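Local coordinates for glycerol Dehydrogenase (Unidentified, PDB 5XN8) that catalyses the NAD-dependent oxidation of glycerol to dihydroxyacetone and belongs to the iron-containing alcohol dehydrogenase family, at the interface of chains A and B. Sequence-based numbering; all coordinates share one arbitrary frame. Chains: chain A/B, Glycerol Dehydrogenase.

The interface of chains A and B. Residues chain A 197-198, 201-202, 205, 235, 239-240; chain B 197-198, 201-202, 205, 239-240.
Helix 197-223 of each subunit faces its own copy across a two-fold axis, and helix 228-247 of each chain adds direct contacts through A:Glu235 and through A:Tyr239, A:Leu240, B:Tyr239 and B:Leu240. The polar contact described here lies at the start of helix 197-223 of chain B; the two-fold implies a twin with the chains exchanged. The carboxylate of A:Glu235, carried on an extended side chain with CG anti to the backbone N, grips two successive backbone amides. Its OE2 accepts a hydrogen bond from the amide N of B:Ala198 at 2.9 Å, bent moderately to 155° at the hydrogen. OE1 takes a longer one from the amide N of B:Glu197 at 3.3 Å. Both oxygens use their syn lone pairs, so the carboxylate caps the first turn as a fork whose rotation is fixed; the helix start would be expected to stabilise its negative charge. B:Glu197 bends at chi2 and crosses A:Glu235 at about a right angle; B:Glu197 OE2 is 5.5 Å from A:Glu235 OE1, so any like charges would not be in contact.

Apolar packing follows the two-fold. The CD2 methyl of A:Leu205, whose CG is anti to the backbone N (chi1 -176°), meets B:Ser201 CB at 3.6 Å, and B:Leu205 repeats this against A:Ser201. A:Leu202 and B:Leu202 hold CG beside the backbone N and send CD2 onto the opposite alanine: B:Leu202 CD2 lies 3.7 Å from A:Ala198 CA. The A:Ala198 methyl, CB, is also met by B:Leu240 CD2 at 3.7 Å, with the ring carbon CD2 of B:Tyr239 near it too.

The serines break the symmetry. A:Ser201 OG occupies the crowded position between backbone N and carbonyl carbon and donates to A:Ala198 O at 2.6 Å from above the carbonyl plane, whereas B:Ser201 OG is anti to its backbone N (chi1 157°). Together, the close leucine–alanine–serine packing and the carboxylate cap join two subunits of the deposited octamer, probably stabilising the assembly.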
ATOM      1  N   GLU A 197      -5.196 -19.772 -21.692  1.00 22.68           N
ATOM      2  CA  GLU A 197      -5.305 -18.933 -20.502  1.00 23.11           C
ATOM      3  C   GLU A 197      -6.633 -19.159 -19.796  1.00 22.98           C
ATOM      4  O   GLU A 197      -6.683 -19.119 -18.561  1.00 24.18           O
ATOM      5  CB  GLU A 197      -5.137 -17.451 -20.832  1.00 24.25           C
ATOM      6  CG  GLU A 197      -3.776 -17.069 -21.403  1.00 25.14           C
ATOM      7  CD  GLU A 197      -2.614 -17.507 -20.518  1.00 25.10           C
ATOM      8  OE1 GLU A 197      -2.695 -17.336 -19.294  1.00 24.21           O
ATOM      9  OE2 GLU A 197      -1.613 -18.014 -21.062  1.00 26.63           O
ATOM     10  N   ALA A 198      -7.681 -19.409 -20.580  1.00 23.38           N
ATOM     11  CA  ALA A 198      -9.019 -19.747 -20.067  1.00 23.86           C
ATOM     12  C   ALA A 198      -9.004 -20.851 -19.017  1.00 22.65           C
ATOM     13  O   ALA A 198      -9.504 -20.673 -17.905  1.00 23.49           O
ATOM     14  CB  ALA A 198      -9.928 -20.160 -21.222  1.00 24.88           C
ATOM     15  N   SER A 201      -6.872 -19.886 -15.949  1.00 25.74           N
ATOM     16  CA  SER A 201      -7.614 -18.899 -15.154  1.00 26.72           C
ATOM     17  C   SER A 201      -8.689 -19.566 -14.295  1.00 26.98           C
ATOM     18  O   SER A 201      -8.884 -19.183 -13.149  1.00 28.33           O
ATOM     19  CB  SER A 201      -8.263 -17.859 -16.059  1.00 26.98           C
ATOM     20  OG  SER A 201      -9.411 -18.409 -16.667  1.00 28.98           O
ATOM     21  N   LEU A 202      -9.390 -20.546 -14.865  1.00 27.26           N
ATOM     22  CA  LEU A 202     -10.423 -21.304 -14.136  1.00 25.62           C
ATOM     23  C   LEU A 202      -9.817 -22.220 -13.079  1.00 25.22           C
ATOM     24  O   LEU A 202     -10.401 -22.414 -12.012  1.00 27.28           O
ATOM     25  CB  LEU A 202     -11.291 -22.120 -15.099  1.00 25.37           C
ATOM     26  CG  LEU A 202     -12.245 -21.359 -16.019  1.00 24.75           C
ATOM     27  CD1 LEU A 202     -12.825 -22.328 -17.039  1.00 24.83           C
ATOM     28  CD2 LEU A 202     -13.364 -20.646 -15.282  1.00 24.51           C
ATOM     29  N   LEU A 205      -9.182 -19.694 -10.331  1.00 22.44           N
ATOM     30  CA  LEU A 205     -10.467 -19.365  -9.724  1.00 22.19           C
ATOM     31  C   LEU A 205     -10.954 -20.477  -8.801  1.00 22.46           C
ATOM     32  O   LEU A 205     -11.521 -20.209  -7.744  1.00 23.13           O
ATOM     33  CB  LEU A 205     -11.517 -19.086 -10.802  1.00 22.06           C
ATOM     34  CG  LEU A 205     -12.884 -18.625 -10.292  1.00 21.93           C
ATOM     35  CD1 LEU A 205     -12.787 -17.259  -9.628  1.00 22.39           C
ATOM     36  CD2 LEU A 205     -13.884 -18.617 -11.430  1.00 22.27           C
ATOM     37  N   GLU A 235     -19.591 -25.664  -7.918  1.00 27.84           N
ATOM     38  CA  GLU A 235     -19.082 -25.271  -9.237  1.00 27.93           C
ATOM     39  C   GLU A 235     -17.559 -25.386  -9.286  1.00 27.86           C
ATOM     40  O   GLU A 235     -17.006 -25.876 -10.274  1.00 26.96           O
ATOM     41  CB  GLU A 235     -19.498 -23.842  -9.574  1.00 27.81           C
ATOM     42  CG  GLU A 235     -19.234 -23.459 -11.029  1.00 27.75           C
ATOM     43  CD  GLU A 235     -19.300 -21.971 -11.299  1.00 27.68           C
ATOM     44  OE1 GLU A 235     -19.959 -21.255 -10.523  1.00 26.59           O
ATOM     45  OE2 GLU A 235     -18.687 -21.516 -12.303  1.00 28.34           O
ATOM     46  N   TYR A 239     -17.092 -27.941 -12.199  1.00 25.04           N
ATOM     47  CA  TYR A 239     -16.771 -27.303 -13.480  1.00 25.04           C
ATOM     48  C   TYR A 239     -15.366 -26.698 -13.487  1.00 23.99           C
ATOM     49  O   TYR A 239     -14.606 -26.940 -14.423  1.00 25.16           O
ATOM     50  CB  TYR A 239     -17.832 -26.254 -13.885  1.00 25.49           C
ATOM     51  CG  TYR A 239     -17.703 -25.858 -15.341  1.00 26.20           C
ATOM     52  CD1 TYR A 239     -16.812 -24.867 -15.734  1.00 26.79           C
ATOM     53  CD2 TYR A 239     -18.428 -26.512 -16.331  1.00 27.22           C
ATOM     54  CE1 TYR A 239     -16.670 -24.515 -17.080  1.00 27.82           C
ATOM     55  CE2 TYR A 239     -18.287 -26.177 -17.671  1.00 27.17           C
ATOM     56  CZ  TYR A 239     -17.414 -25.183 -18.045  1.00 26.97           C
ATOM     57  OH  TYR A 239     -17.289 -24.866 -19.376  1.00 25.83           O
ATOM     58  N   LEU A 240     -15.016 -25.923 -12.462  1.00 23.10           N
ATOM     59  CA  LEU A 240     -13.726 -25.221 -12.443  1.00 22.48           C
ATOM     60  C   LEU A 240     -12.549 -26.186 -12.314  1.00 22.37           C
ATOM     61  O   LEU A 240     -11.504 -25.991 -12.957  1.00 23.00           O
ATOM     62  CB  LEU A 240     -13.659 -24.189 -11.307  1.00 21.66           C
ATOM     63  CG  LEU A 240     -14.748 -23.117 -11.210  1.00 21.68           C
ATOM     64  CD1 LEU A 240     -14.395 -22.093 -10.143  1.00 21.51           C
ATOM     65  CD2 LEU A 240     -14.934 -22.419 -12.558  1.00 22.36           C
TER
ATOM     66  N   GLU B 197     -20.057 -18.450 -12.184  1.00 29.45           N
ATOM     67  CA  GLU B 197     -18.869 -17.637 -11.920  1.00 29.74           C
ATOM     68  C   GLU B 197     -17.829 -17.842 -13.016  1.00 29.47           C
ATOM     69  O   GLU B 197     -17.123 -16.899 -13.375  1.00 29.33           O
ATOM     70  CB  GLU B 197     -18.257 -17.967 -10.557  1.00 31.56           C
ATOM     71  CG  GLU B 197     -19.153 -17.664  -9.362  1.00 31.92           C
ATOM     72  CD  GLU B 197     -19.660 -16.230  -9.337  1.00 31.26           C
ATOM     73  OE1 GLU B 197     -18.865 -15.316  -9.580  1.00 29.50           O
ATOM     74  OE2 GLU B 197     -20.860 -16.016  -9.066  1.00 35.28           O
ATOM     75  N   ALA B 198     -17.752 -19.071 -13.539  1.00 27.97           N
ATOM     76  CA  ALA B 198     -16.874 -19.426 -14.659  1.00 27.14           C
ATOM     77  C   ALA B 198     -16.991 -18.467 -15.843  1.00 26.98           C
ATOM     78  O   ALA B 198     -15.995 -17.900 -16.297  1.00 25.91           O
ATOM     79  CB  ALA B 198     -17.180 -20.842 -15.123  1.00 26.92           C
ATOM     80  N   SER B 201     -16.074 -14.854 -14.848  1.00 25.75           N
ATOM     81  CA  SER B 201     -14.617 -14.771 -14.683  1.00 25.23           C
ATOM     82  C   SER B 201     -13.907 -14.651 -16.023  1.00 25.18           C
ATOM     83  O   SER B 201     -12.954 -13.883 -16.151  1.00 25.94           O
ATOM     84  CB  SER B 201     -14.092 -16.000 -13.937  1.00 26.49           C
ATOM     85  OG  SER B 201     -12.719 -16.260 -14.171  1.00 27.75           O
ATOM     86  N   LEU B 202     -14.364 -15.427 -17.015  1.00 25.05           N
ATOM     87  CA  LEU B 202     -13.800 -15.382 -18.367  1.00 23.87           C
ATOM     88  C   LEU B 202     -14.150 -14.079 -19.087  1.00 23.02           C
ATOM     89  O   LEU B 202     -13.346 -13.556 -19.860  1.00 21.31           O
ATOM     90  CB  LEU B 202     -14.263 -16.582 -19.191  1.00 24.27           C
ATOM     91  CG  LEU B 202     -13.722 -17.959 -18.828  1.00 24.81           C
ATOM     92  CD1 LEU B 202     -14.475 -19.028 -19.593  1.00 24.44           C
ATOM     93  CD2 LEU B 202     -12.216 -18.081 -19.107  1.00 25.70           C
ATOM     94  N   LEU B 205     -11.589 -11.757 -17.538  1.00 24.29           N
ATOM     95  CA  LEU B 205     -10.289 -12.071 -18.125  1.00 23.21           C
ATOM     96  C   LEU B 205     -10.168 -11.512 -19.549  1.00 22.97           C
ATOM     97  O   LEU B 205      -9.111 -11.029 -19.942  1.00 23.19           O
ATOM     98  CB  LEU B 205     -10.059 -13.582 -18.142  1.00 22.75           C
ATOM     99  CG  LEU B 205      -8.682 -14.034 -18.650  1.00 22.86           C
ATOM    100  CD1 LEU B 205      -7.570 -13.584 -17.705  1.00 22.30           C
ATOM    101  CD2 LEU B 205      -8.679 -15.548 -18.833  1.00 22.39           C
ATOM    102  N   TYR B 239     -12.662 -17.142 -27.722  1.00 20.48           N
ATOM    103  CA  TYR B 239     -13.142 -18.032 -26.666  1.00 20.21           C
ATOM    104  C   TYR B 239     -13.651 -17.260 -25.441  1.00 20.19           C
ATOM    105  O   TYR B 239     -14.756 -17.533 -24.959  1.00 21.01           O
ATOM    106  CB  TYR B 239     -12.091 -19.083 -26.265  1.00 19.65           C
ATOM    107  CG  TYR B 239     -12.713 -20.218 -25.478  1.00 19.34           C
ATOM    108  CD1 TYR B 239     -13.338 -21.293 -26.123  1.00 19.62           C
ATOM    109  CD2 TYR B 239     -12.736 -20.200 -24.086  1.00 18.85           C
ATOM    110  CE1 TYR B 239     -13.951 -22.306 -25.406  1.00 19.12           C
ATOM    111  CE2 TYR B 239     -13.339 -21.210 -23.358  1.00 18.57           C
ATOM    112  CZ  TYR B 239     -13.941 -22.259 -24.010  1.00 18.97           C
ATOM    113  OH  TYR B 239     -14.529 -23.262 -23.263  1.00 18.43           O
ATOM    114  N   LEU B 240     -12.862 -16.304 -24.945  1.00 19.30           N
ATOM    115  CA  LEU B 240     -13.216 -15.595 -23.714  1.00 18.92           C
ATOM    116  C   LEU B 240     -14.443 -14.699 -23.900  1.00 19.81           C
ATOM    117  O   LEU B 240     -15.307 -14.612 -23.006  1.00 19.99           O
ATOM    118  CB  LEU B 240     -12.052 -14.752 -23.190  1.00 18.47           C
ATOM    119  CG  LEU B 240     -10.690 -15.424 -22.936  1.00 18.18           C
ATOM    120  CD1 LEU B 240      -9.730 -14.463 -22.257  1.00 17.95           C
ATOM    121  CD2 LEU B 240     -10.827 -16.688 -22.132  1.00 18.00           C
TER